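Mutual gliding-motility protein MglA (Myxococcus xanthus DK 1622, PDB 6H17) binds and hydrolyses GTP as a small Arf-family GTPase, acting as the intracellular switch that coordinates social and adventurous gliding and sets its direction and speed. Local coordinates at residues V99-S105 / Y136-K142; R9-I15 / G69-H75; Y85-R89 / N119-N123. One frame throughout, in Å; residues are numbered along the deposited sequence. Where two conformers were deposited one is given.

Interaction 1: residues V99-S105 / Y136-K142. With GSP (5'-guanosine-diphosphate-monothiophosphate), chain C.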
loop_
_atom_site.group_PDB
_atom_site.type_symbol
_atom_site.label_atom_id
_atom_site.label_comp_id
_atom_site.label_asym_id
_atom_site.label_seq_id
_atom_site.Cartn_x
_atom_site.Cartn_y
_atom_site.Cartn_z
ATOM N N VAL A 99 0.438 -2.752 -4.924
ATOM C CA VAL A 99 1.271 -2.172 -3.878
ATOM C C VAL A 99 1.228 -0.655 -3.938
ATOM O O VAL A 99 1.246 -0.052 -5.019
ATOM C CB VAL A 99 2.729 -2.654 -3.994
ATOM C CG1 VAL A 99 3.635 -1.914 -3.026
ATOM C CG2 VAL A 99 2.823 -4.144 -3.748
ATOM N N VAL A 100 1.177 -0.033 -2.766
ATOM C CA VAL A 100 1.402 1.399 -2.604
ATOM C C VAL A 100 2.692 1.525 -1.822
ATOM O O VAL A 100 2.781 1.021 -0.691
ATOM C CB VAL A 100 0.263 2.084 -1.838
ATOM C CG1 VAL A 100 0.614 3.542 -1.592
ATOM C CG2 VAL A 100 -1.057 1.959 -2.582
ATOM N N PHE A 101 3.693 2.187 -2.398
ATOM C CA PHE A 101 4.907 2.506 -1.656
ATOM C C PHE A 101 4.751 3.900 -1.071
ATOM O O PHE A 101 4.617 4.871 -1.820
ATOM C CB PHE A 101 6.155 2.437 -2.525
ATOM C CG PHE A 101 7.414 2.639 -1.734
ATOM C CD1 PHE A 101 7.983 3.901 -1.566
ATOM C CD2 PHE A 101 8.009 1.559 -1.110
ATOM C CE1 PHE A 101 9.138 4.065 -0.818
ATOM C CE2 PHE A 101 9.154 1.717 -0.349
ATOM C CZ PHE A 101 9.728 2.948 -0.227
ATOM N N VAL A 102 4.788 4.010 0.248
ATOM C CA VAL A 102 4.661 5.273 0.953
ATOM C C VAL A 102 6.065 5.737 1.306
ATOM O O VAL A 102 6.733 5.140 2.155
ATOM C CB VAL A 102 3.787 5.143 2.204
ATOM C CG1 VAL A 102 3.675 6.479 2.921
ATOM C CG2 VAL A 102 2.400 4.596 1.858
ATOM N N ALA A 103 6.535 6.791 0.648
ATOM C CA ALA A 103 7.846 7.358 0.934
ATOM C C ALA A 103 7.706 8.502 1.925
ATOM O O ALA A 103 6.770 9.309 1.847
ATOM C CB ALA A 103 8.469 7.864 -0.358
ATOM N N ASP A 104 8.625 8.562 2.873
ATOM C CA ASP A 104 8.696 9.686 3.803
ATOM C C ASP A 104 9.492 10.802 3.140
ATOM O O ASP A 104 10.681 10.639 2.872
ATOM C CB ASP A 104 9.369 9.220 5.093
ATOM C CG ASP A 104 9.310 10.262 6.202
ATOM O OD1 ASP A 104 9.435 11.473 5.901
ATOM O OD2 ASP A 104 9.128 9.875 7.382
ATOM N N SER A 105 8.864 11.943 2.877
ATOM C CA SER A 105 9.558 12.984 2.123
ATOM C C SER A 105 10.684 13.652 2.904
ATOM O O SER A 105 11.463 14.409 2.305
ATOM C CB SER A 105 8.583 14.086 1.689
ATOM O OG SER A 105 7.662 13.617 0.712
ATOM N N TYR A 136 1.058 -0.764 -9.108
ATOM C CA TYR A 136 2.005 -0.127 -8.198
ATOM C C TYR A 136 1.889 1.381 -8.318
ATOM O O TYR A 136 1.956 1.932 -9.417
ATOM C CB TYR A 136 3.425 -0.607 -8.540
ATOM C CG TYR A 136 4.538 0.167 -7.878
ATOM C CD1 TYR A 136 4.469 0.504 -6.547
ATOM C CD2 TYR A 136 5.665 0.558 -8.594
ATOM C CE1 TYR A 136 5.467 1.232 -5.932
ATOM C CE2 TYR A 136 6.687 1.282 -7.983
ATOM C CZ TYR A 136 6.566 1.613 -6.649
ATOM O OH TYR A 136 7.541 2.335 -5.987
ATOM N N VAL A 137 1.718 2.041 -7.182
ATOM C CA VAL A 137 1.620 3.495 -7.084
ATOM C C VAL A 137 2.550 3.939 -5.976
ATOM O O VAL A 137 2.701 3.241 -4.966
ATOM C CB VAL A 137 0.175 3.931 -6.786
ATOM C CG1 VAL A 137 0.065 5.433 -6.535
ATOM C CG2 VAL A 137 -0.758 3.480 -7.924
ATOM N N ILE A 138 3.174 5.088 -6.153
ATOM C CA ILE A 138 4.059 5.660 -5.141
ATOM C C ILE A 138 3.446 6.934 -4.569
ATOM O O ILE A 138 2.883 7.763 -5.302
ATOM C CB ILE A 138 5.490 5.896 -5.674
ATOM C CG1 ILE A 138 6.424 6.262 -4.502
ATOM C CG2 ILE A 138 5.535 6.936 -6.762
ATOM C CD1 ILE A 138 7.914 6.008 -4.814
ATOM N N GLN A 139 3.565 7.089 -3.259
ATOM C CA GLN A 139 3.075 8.249 -2.536
ATOM C C GLN A 139 4.235 8.969 -1.876
ATOM O O GLN A 139 5.022 8.351 -1.149
ATOM C CB GLN A 139 2.077 7.797 -1.476
ATOM C CG GLN A 139 1.437 8.947 -0.720
ATOM C CD GLN A 139 0.557 8.481 0.402
ATOM O OE1 GLN A 139 0.999 8.358 1.543
ATOM N NE2 GLN A 139 -0.714 8.209 0.088
ATOM N N TYR A 140 4.341 10.268 -2.111
ATOM C CA TYR A 140 5.336 11.107 -1.449
ATOM C C TYR A 140 4.636 11.762 -0.267
ATOM O O TYR A 140 4.000 12.806 -0.408
ATOM C CB TYR A 140 5.917 12.140 -2.405
ATOM C CG TYR A 140 6.443 11.577 -3.713
ATOM C CD1 TYR A 140 7.148 10.373 -3.765
ATOM C CD2 TYR A 140 6.215 12.243 -4.908
ATOM C CE1 TYR A 140 7.629 9.874 -4.982
ATOM C CE2 TYR A 140 6.682 11.749 -6.111
ATOM C CZ TYR A 140 7.384 10.562 -6.130
ATOM O OH TYR A 140 7.858 10.038 -7.326
ATOM N N ASN A 141 4.742 11.130 0.895
ATOM C CA ASN A 141 4.013 11.559 2.082
ATOM C C ASN A 141 4.826 12.574 2.873
ATOM O O ASN A 141 6.021 12.788 2.648
ATOM C CB ASN A 141 3.639 10.334 2.927
ATOM C CG ASN A 141 2.638 10.642 3.999
ATOM O OD1 ASN A 141 1.720 11.449 3.797
ATOM N ND2 ASN A 141 2.804 10.028 5.159
ATOM N N LYS A 142 4.151 13.219 3.811
ATOM C CA LYS A 142 4.758 14.238 4.686
ATOM C C LYS A 142 5.174 15.495 3.915
ATOM O O LYS A 142 6.168 16.146 4.243
ATOM C CB LYS A 142 5.896 13.704 5.562
ATOM C CG LYS A 142 5.591 12.346 6.199
ATOM C CD LYS A 142 6.370 12.125 7.482
ATOM C CE LYS A 142 6.067 10.756 8.062
ATOM N NZ LYS A 142 7.007 10.440 9.187
HETATM P PG GSP C . 5.550 1.436 10.967
HETATM O O3B GSP C . 5.116 2.985 10.578
HETATM S S1G GSP C . 6.903 1.596 12.256
HETATM O O2G GSP C . 4.250 0.751 11.435
HETATM O O3G GSP C . 6.019 0.808 9.651
HETATM P PB GSP C . 3.938 3.569 9.694
HETATM O O1B GSP C . 4.381 3.736 8.289
HETATM O O2B GSP C . 2.692 2.793 9.899
HETATM P PA GSP C . 2.535 5.759 10.967
HETATM O O1A GSP C . 1.461 5.851 9.991
HETATM O O2A GSP C . 2.236 5.158 12.271
HETATM O O3A GSP C . 3.805 5.044 10.330
HETATM O "O5'" GSP C . 3.112 7.239 11.128
HETATM C "C5'" GSP C . 4.226 7.486 11.971
HETATM C "C4'" GSP C . 4.190 8.920 12.487
HETATM O "O4'" GSP C . 4.279 9.834 11.376
HETATM C "C3'" GSP C . 2.901 9.236 13.200
HETATM O "O3'" GSP C . 3.169 10.074 14.312
HETATM C "C2'" GSP C . 2.051 9.996 12.185
HETATM O "O2'" GSP C . 1.117 10.885 12.723
HETATM C "C1'" GSP C . 3.164 10.710 11.405
HETATM N N9 GSP C . 2.802 11.076 10.042
HETATM C C8 GSP C . 2.284 10.238 9.104
HETATM N N7 GSP C . 2.069 10.917 7.959
HETATM C C5 GSP C . 2.461 12.211 8.184
HETATM C C6 GSP C . 2.457 13.353 7.385
HETATM O O6 GSP C . 2.071 13.402 6.192
HETATM N N1 GSP C . 2.913 14.492 7.969
HETATM C C2 GSP C . 3.375 14.536 9.261
HETATM N N2 GSP C . 3.816 15.684 9.744
HETATM N N3 GSP C . 3.381 13.443 10.057
HETATM C C4 GSP C . 2.916 12.314 9.490
#

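Interaction 2: residues R9-I15 / G69-H75. With SO4 (sulfate ion), chain E.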
loop_
_atom_site.group_PDB
_atom_site.type_symbol
_atom_site.label_atom_id
_atom_site.label_comp_id
_atom_site.label_asym_id
_atom_site.label_seq_id
_atom_site.Cartn_x
_atom_site.Cartn_y
_atom_site.Cartn_z
ATOM N N ARG A 9 -19.272 -16.364 -6.661
ATOM C CA ARG A 9 -19.139 -15.113 -7.407
ATOM C C ARG A 9 -18.452 -14.036 -6.577
ATOM O O ARG A 9 -18.853 -12.871 -6.603
ATOM C CB ARG A 9 -20.473 -14.581 -7.945
ATOM C CG ARG A 9 -21.339 -15.606 -8.609
ATOM C CD ARG A 9 -20.619 -16.240 -9.733
ATOM N NE ARG A 9 -20.326 -15.319 -10.834
ATOM C CZ ARG A 9 -19.702 -15.691 -11.942
ATOM N NH1 ARG A 9 -19.285 -16.945 -12.073
ATOM N NH2 ARG A 9 -19.493 -14.818 -12.910
ATOM N N GLU A 10 -17.431 -14.408 -5.816
ATOM C CA GLU A 10 -16.708 -13.478 -4.959
ATOM C C GLU A 10 -15.249 -13.405 -5.357
ATOM O O GLU A 10 -14.613 -14.423 -5.627
ATOM C CB GLU A 10 -16.830 -13.891 -3.480
ATOM C CG GLU A 10 -18.288 -13.894 -3.026
ATOM C CD GLU A 10 -18.479 -13.997 -1.523
ATOM O OE1 GLU A 10 -19.652 -14.064 -1.077
ATOM O OE2 GLU A 10 -17.467 -14.012 -0.789
ATOM N N ILE A 11 -14.735 -12.181 -5.393
ATOM C CA ILE A 11 -13.328 -11.907 -5.657
ATOM C C ILE A 11 -12.765 -11.125 -4.481
ATOM O O ILE A 11 -13.324 -10.103 -4.090
ATOM C CB ILE A 11 -13.156 -11.084 -6.950
ATOM C CG1 ILE A 11 -13.717 -11.831 -8.160
ATOM C CG2 ILE A 11 -11.696 -10.707 -7.147
ATOM C CD1 ILE A 11 -13.723 -11.011 -9.429
ATOM N N ASN A 12 -11.639 -11.588 -3.945
ATOM C CA ASN A 12 -10.923 -10.840 -2.921
ATOM C C ASN A 12 -9.557 -10.462 -3.456
ATOM O O ASN A 12 -8.826 -11.317 -3.961
ATOM C CB ASN A 12 -10.801 -11.651 -1.636
ATOM C CG ASN A 12 -12.137 -11.822 -0.939
ATOM O OD1 ASN A 12 -12.967 -10.904 -0.915
ATOM N ND2 ASN A 12 -12.369 -13.006 -0.401
ATOM N N CYS A 13 -9.261 -9.170 -3.390
ATOM C CA CYS A 13 -8.005 -8.587 -3.839
ATOM C C CYS A 13 -7.235 -8.117 -2.611
ATOM O O CYS A 13 -7.836 -7.820 -1.568
ATOM C CB CYS A 13 -8.276 -7.395 -4.771
ATOM S SG CYS A 13 -9.127 -7.861 -6.323
ATOM N N LYS A 14 -5.902 -8.069 -2.736
ATOM C CA LYS A 14 -5.038 -7.635 -1.645
ATOM C C LYS A 14 -4.162 -6.478 -2.082
ATOM O O LYS A 14 -3.452 -6.568 -3.091
ATOM C CB LYS A 14 -4.170 -8.812 -1.229
ATOM C CG LYS A 14 -3.217 -8.542 -0.104
ATOM C CD LYS A 14 -2.547 -9.842 0.318
ATOM C CE LYS A 14 -1.870 -9.714 1.648
ATOM N NZ LYS A 14 -1.287 -11.009 2.097
ATOM N N ILE A 15 -4.207 -5.391 -1.316
ATOM C CA ILE A 15 -3.344 -4.229 -1.516
ATOM C C ILE A 15 -2.431 -4.114 -0.307
ATOM O O ILE A 15 -2.919 -4.133 0.830
ATOM C CB ILE A 15 -4.159 -2.929 -1.640
ATOM C CG1 ILE A 15 -5.177 -2.997 -2.771
ATOM C CG2 ILE A 15 -3.219 -1.716 -1.767
ATOM C CD1 ILE A 15 -4.629 -3.320 -4.050
ATOM N N GLY A 69 -20.837 -9.155 -12.411
ATOM C CA GLY A 69 -21.144 -10.541 -12.108
ATOM C C GLY A 69 -20.444 -11.107 -10.894
ATOM O O GLY A 69 -20.590 -12.313 -10.630
ATOM N N PHE A 70 -19.704 -10.292 -10.160
ATOM C CA PHE A 70 -18.997 -10.713 -8.957
ATOM C C PHE A 70 -19.182 -9.651 -7.879
ATOM O O PHE A 70 -19.516 -8.495 -8.168
ATOM C CB PHE A 70 -17.477 -10.856 -9.208
ATOM C CG PHE A 70 -17.112 -11.958 -10.162
ATOM C CD1 PHE A 70 -17.085 -11.729 -11.523
ATOM C CD2 PHE A 70 -16.790 -13.221 -9.698
ATOM C CE1 PHE A 70 -16.756 -12.748 -12.409
ATOM C CE2 PHE A 70 -16.454 -14.236 -10.566
ATOM C CZ PHE A 70 -16.440 -14.005 -11.923
ATOM N N LYS A 71 -19.017 -10.066 -6.622
ATOM C CA LYS A 71 -18.764 -9.155 -5.510
ATOM C C LYS A 71 -17.253 -9.102 -5.336
ATOM O O LYS A 71 -16.607 -10.147 -5.189
ATOM C CB LYS A 71 -19.408 -9.698 -4.227
ATOM C CG LYS A 71 -19.002 -8.977 -2.923
ATOM C CD LYS A 71 -19.648 -9.604 -1.675
ATOM C CE LYS A 71 -18.946 -10.886 -1.240
ATOM N NZ LYS A 71 -17.671 -10.662 -0.485
ATOM N N THR A 72 -16.688 -7.896 -5.353
ATOM C CA THR A 72 -15.259 -7.706 -5.247
ATOM C C THR A 72 -14.975 -6.895 -4.000
ATOM O O THR A 72 -15.596 -5.852 -3.772
ATOM C CB THR A 72 -14.687 -6.988 -6.475
ATOM O OG1 THR A 72 -14.974 -7.765 -7.642
ATOM C CG2 THR A 72 -13.188 -6.812 -6.346
ATOM N N ARG A 73 -14.052 -7.392 -3.202
ATOM C CA ARG A 73 -13.631 -6.682 -2.003
ATOM C C ARG A 73 -12.121 -6.535 -2.023
ATOM O O ARG A 73 -11.402 -7.436 -2.468
ATOM C CB ARG A 73 -14.093 -7.395 -0.737
ATOM C CG ARG A 73 -15.620 -7.414 -0.541
ATOM C CD ARG A 73 -16.212 -6.020 -0.344
ATOM N NE ARG A 73 -17.684 -6.053 -0.238
ATOM C CZ ARG A 73 -18.538 -5.783 -1.231
ATOM N NH1 ARG A 73 -19.848 -5.850 -1.001
ATOM N NH2 ARG A 73 -18.106 -5.428 -2.436
ATOM N N PHE A 74 -11.665 -5.377 -1.584
ATOM C CA PHE A 74 -10.249 -5.076 -1.430
ATOM C C PHE A 74 -9.869 -5.179 0.037
ATOM O O PHE A 74 -10.557 -4.622 0.904
ATOM C CB PHE A 74 -9.955 -3.674 -1.953
ATOM C CG PHE A 74 -9.936 -3.583 -3.447
ATOM C CD1 PHE A 74 -8.737 -3.543 -4.137
ATOM C CD2 PHE A 74 -11.121 -3.563 -4.166
ATOM C CE1 PHE A 74 -8.717 -3.479 -5.513
ATOM C CE2 PHE A 74 -11.091 -3.490 -5.551
ATOM C CZ PHE A 74 -9.897 -3.446 -6.211
ATOM N N HIS A 75 -8.772 -5.874 0.312
ATOM C CA HIS A 75 -8.232 -6.022 1.661
ATOM C C HIS A 75 -6.917 -5.268 1.697
ATOM O O HIS A 75 -5.954 -5.664 1.040
ATOM C CB HIS A 75 -8.057 -7.491 2.005
ATOM C CG HIS A 75 -9.356 -8.234 2.061
ATOM N ND1 HIS A 75 -9.431 -9.606 2.038
ATOM C CD2 HIS A 75 -10.632 -7.787 2.158
ATOM C CE1 HIS A 75 -10.701 -9.976 2.104
ATOM N NE2 HIS A 75 -11.450 -8.896 2.185
HETATM S S SO4 E . -21.645 -3.724 -3.507
HETATM O O1 SO4 E . -22.356 -3.546 -4.793
HETATM O O2 SO4 E . -21.015 -5.053 -3.455
HETATM O O3 SO4 E . -20.584 -2.710 -3.411
HETATM O O4 SO4 E . -22.571 -3.547 -2.394
HETATM O O HOH W 1 -15.667 -10.473 -2.223
#

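Interaction 3: residues Y85-R89 / N119-N123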
loop_
_atom_site.group_PDB
_atom_site.type_symbol
_atom_site.label_atom_id
_atom_site.label_comp_id
_atom_site.label_asym_id
_atom_site.label_seq_id
_atom_site.Cartn_x
_atom_site.Cartn_y
_atom_site.Cartn_z
ATOM N N TYR A 85 12.352 -6.049 10.491
ATOM C CA TYR A 85 11.145 -6.876 10.414
ATOM C C TYR A 85 10.875 -7.431 9.025
ATOM O O TYR A 85 9.731 -7.539 8.577
ATOM C CB TYR A 85 9.939 -6.100 10.952
ATOM C CG TYR A 85 10.149 -5.658 12.367
ATOM C CD1 TYR A 85 10.314 -6.590 13.380
ATOM C CD2 TYR A 85 10.183 -4.322 12.695
ATOM C CE1 TYR A 85 10.532 -6.190 14.692
ATOM C CE2 TYR A 85 10.397 -3.909 14.000
ATOM C CZ TYR A 85 10.565 -4.848 14.987
ATOM O OH TYR A 85 10.767 -4.443 16.296
ATOM N N ASP A 86 11.941 -7.842 8.330
ATOM C CA ASP A 86 11.792 -8.382 6.978
ATOM C C ASP A 86 10.881 -9.605 6.956
ATOM O O ASP A 86 10.072 -9.768 6.042
ATOM C CB ASP A 86 13.172 -8.731 6.415
ATOM C CG ASP A 86 13.213 -8.723 4.899
ATOM O OD1 ASP A 86 12.406 -8.023 4.266
ATOM O OD2 ASP A 86 14.116 -9.414 4.342
ATOM N N ALA A 87 10.983 -10.472 7.963
ATOM C CA ALA A 87 10.177 -11.686 7.948
ATOM C C ALA A 87 8.684 -11.359 7.936
ATOM O O ALA A 87 7.901 -11.985 7.214
ATOM C CB ALA A 87 10.529 -12.578 9.142
ATOM N N SER A 88 8.276 -10.355 8.720
ATOM C CA SER A 88 6.874 -9.955 8.744
ATOM C C SER A 88 6.442 -9.402 7.399
ATOM O O SER A 88 5.348 -9.711 6.906
ATOM C CB SER A 88 6.662 -8.879 9.808
ATOM O OG SER A 88 6.814 -9.393 11.108
ATOM N N ARG A 89 7.271 -8.544 6.806
ATOM C CA ARG A 89 6.935 -7.979 5.511
ATOM C C ARG A 89 6.741 -9.075 4.481
ATOM O O ARG A 89 5.828 -9.006 3.651
ATOM C CB ARG A 89 8.021 -7.014 5.044
ATOM C CG ARG A 89 8.141 -5.780 5.919
ATOM C CD ARG A 89 9.038 -4.727 5.313
ATOM N NE ARG A 89 10.458 -5.032 5.333
ATOM C CZ ARG A 89 11.250 -4.802 6.363
ATOM N NH1 ARG A 89 10.732 -4.348 7.498
ATOM N NH2 ARG A 89 12.551 -5.047 6.283
ATOM N N ASN A 119 14.046 -3.310 -0.879
ATOM C CA ASN A 119 13.517 -4.450 -0.147
ATOM C C ASN A 119 12.192 -4.921 -0.723
ATOM O O ASN A 119 11.948 -6.134 -0.797
ATOM C CB ASN A 119 13.381 -4.038 1.322
ATOM C CG ASN A 119 12.844 -5.125 2.203
ATOM O OD1 ASN A 119 11.737 -4.999 2.736
ATOM N ND2 ASN A 119 13.622 -6.176 2.405
ATOM N N LEU A 120 11.318 -3.989 -1.126
ATOM C CA LEU A 120 10.081 -4.363 -1.808
ATOM C C LEU A 120 10.380 -5.146 -3.081
ATOM O O LEU A 120 9.778 -6.194 -3.339
ATOM C CB LEU A 120 9.272 -3.110 -2.148
ATOM C CG LEU A 120 7.999 -3.307 -2.979
ATOM C CD1 LEU A 120 7.003 -4.229 -2.298
ATOM C CD2 LEU A 120 7.384 -1.936 -3.292
ATOM N N ARG A 121 11.296 -4.631 -3.900
ATOM C CA ARG A 121 11.621 -5.309 -5.153
ATOM C C ARG A 121 12.155 -6.711 -4.895
ATOM O O ARG A 121 11.748 -7.672 -5.558
ATOM C CB ARG A 121 12.630 -4.464 -5.931
ATOM C CG ARG A 121 12.963 -5.010 -7.308
ATOM C CD ARG A 121 14.073 -4.204 -7.969
ATOM N NE ARG A 121 15.385 -4.531 -7.415
ATOM C CZ ARG A 121 16.086 -5.612 -7.748
ATOM N NH1 ARG A 121 15.597 -6.473 -8.627
ATOM N NH2 ARG A 121 17.272 -5.834 -7.198
ATOM N N ILE A 122 13.062 -6.847 -3.922
ATOM C CA ILE A 122 13.655 -8.137 -3.613
ATOM C C ILE A 122 12.616 -9.095 -3.063
ATOM O O ILE A 122 12.573 -10.268 -3.448
ATOM C CB ILE A 122 14.831 -7.939 -2.629
ATOM C CG1 ILE A 122 15.996 -7.211 -3.298
ATOM C CG2 ILE A 122 15.240 -9.291 -2.028
ATOM C CD1 ILE A 122 16.702 -8.001 -4.381
ATOM N N ASN A 123 11.766 -8.625 -2.156
ATOM C CA ASN A 123 10.777 -9.518 -1.560
ATOM C C ASN A 123 9.770 -9.979 -2.595
ATOM O O ASN A 123 9.331 -11.138 -2.561
ATOM C CB ASN A 123 10.105 -8.853 -0.362
ATOM C CG ASN A 123 10.980 -8.907 0.872
ATOM O OD1 ASN A 123 11.949 -9.672 0.940
ATOM N ND2 ASN A 123 10.655 -8.104 1.855
HETATM O O HOH W 2 14.516 -9.475 1.735
#

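Interaction 1: residues V99-S105 / Y136-K142
V99 and Y136 pair near the start of two parallel strands, those of a right-handed beta-alpha-beta unit in the small-GTPase fold, joined through helix 110-125. V99 O takes the amide of V137, and the Y136 ring turns its edge to that carbonyl. V100 points to the other face of the sheet, where V183 of helix 176-193 packs on it and on V137. F101 anchors the middle: its N and O bond V137 and Q139, its CB lies in the plane of the Y136 ring at the edge, 3.7 Å from Y136 CE1, and its CD1 runs beside I138 CD1 at 3.9 Å. V102 sends CG1, anti to the backbone N (chi1 180°), against Q139 OE1 at 3.5 Å; that oxygen is bonded by N28. A103 carries the ladder on, its N to Q139 O and its O from N141 N, and here the strand ends reach the guanine in the NKxD motif. N141 ND2 gives a hydrogen bond to GSP N7 (3.0 Å), while N141 OD1 is held by A170 N. D104 OD2 forms a salt bridge with K142 NZ (2.8 Å), which comes from above the carboxylate plane, and L22 O takes the same ammonium; the extended lysine passes its CG 3.5 Å from GSP C6. An alanine in place of K142 is likely to leave the buried D104 carboxylate without its counter-charge and to uncover the guanine beside it. S105, just past the strand, grips N141 O with its N (3.0 Å) and OG (2.7 Å) from opposite faces of the carbonyl plane.

Interaction 2: residues R9-I15 / G69-H75
R9 lays its guanidinium over the ring of F70 where strands 10-18 and 71-78, parallel neighbours in the central sheet of the small-GTPase fold, begin to pair. The two planes are 21° apart and R9 CZ stands 4.1 Å from the ring centroid, a stacked cation-pi contact with NH2 closest to the ring, 3.3 Å from F70 CZ. Bends at chi2 and chi3 (-58° and -66°) fold the arginine back to this place, and its rotation is fixed at the edge, where NE gives a 3.0 Å hydrogen bond to G69 O close to the guanidinium plane. F70 is covered on its opposite face by I11, whose CD1 lies 4.0 Å from the centroid in a CH-pi contact, so the ring is sandwiched between a cation and an aliphatic branch; I4 of strand 3-5 touches both I11 and F70. Beyond this end the backbone ladder runs on from K71 N to R9 O as far as I15 N to H75 O. H75 lies on the face that also carries N12 and R73, with its CB 3.6 Å from C13 O, and its ring meets that of F59. On the other face C13 sets CB over the F74 ring, against helix 176-193. R73 leads away from the pair to a sulfate, probably from the crystallisation liquor: NH1 and NH2 both bond its O2, at 2.8 Å and 3.1 Å.

Interaction 3: residues Y85-R89 / N119-N123
Helices 86-93 and 110-125 lie side by side on the small-GTPase sheet, and here they meet through a polar network of D86, R89, N119 and N123. D86 OD1 is gripped by two amides from the neighbouring helix, N119 ND2 at 2.9 Å and N123 ND2 at 3.0 Å. They reach it from opposite faces of the carboxylate plane: N123 on the syn side in an almost straight bond (175°), N119 from above the plane. D86 OD1 lies almost in the plane of each amide. The other oxygen, D86 OD2, is tied by water 2 to N123 OD1, so both ends of the N123 amide are engaged. R89 crosses N119 at about a right angle and gives NE to N119 OD1 at 2.9 Å; the bend at chi3 (-73°) brings its guanidinium back over D86 CA. R89 NH2 stands 3.6 Å from D86 OD1, a long salt bridge that would probably offset part of the carboxylate's charge. Y18 OH bonds both asparagines, and R89 NH1 is held by P80 O and Q82 O. R89 thus links the helix pair to the loop after strand 71-78, which corresponds to the start of switch II in small GTPases.

Overall arrangement
All three contacts belong to one small-GTPase domain. Interactions 1 and 2 pair strands of the same sheet, in which strands 98-104 and 10-18 are neighbours, but their centres lie 24 Å apart on opposite sides of the chain's centre, while their nearest atoms, about 4 Å apart, do not touch. Interaction 1 holds the guanine end of the GSP pocket; in interaction 2 the I15 side chain is still about 14 Å from the nucleotide. Interaction 3 approaches from the helical layer: the R89 side chain is about 7 Å from GSP and about 10 Å from the magnesium ion. Interaction 3 also touches interaction 1, L120 CD2 packing 3.8 Å from V99 CG1, whereas interactions 2 and 3 stay about 8 Å apart at their nearest atoms.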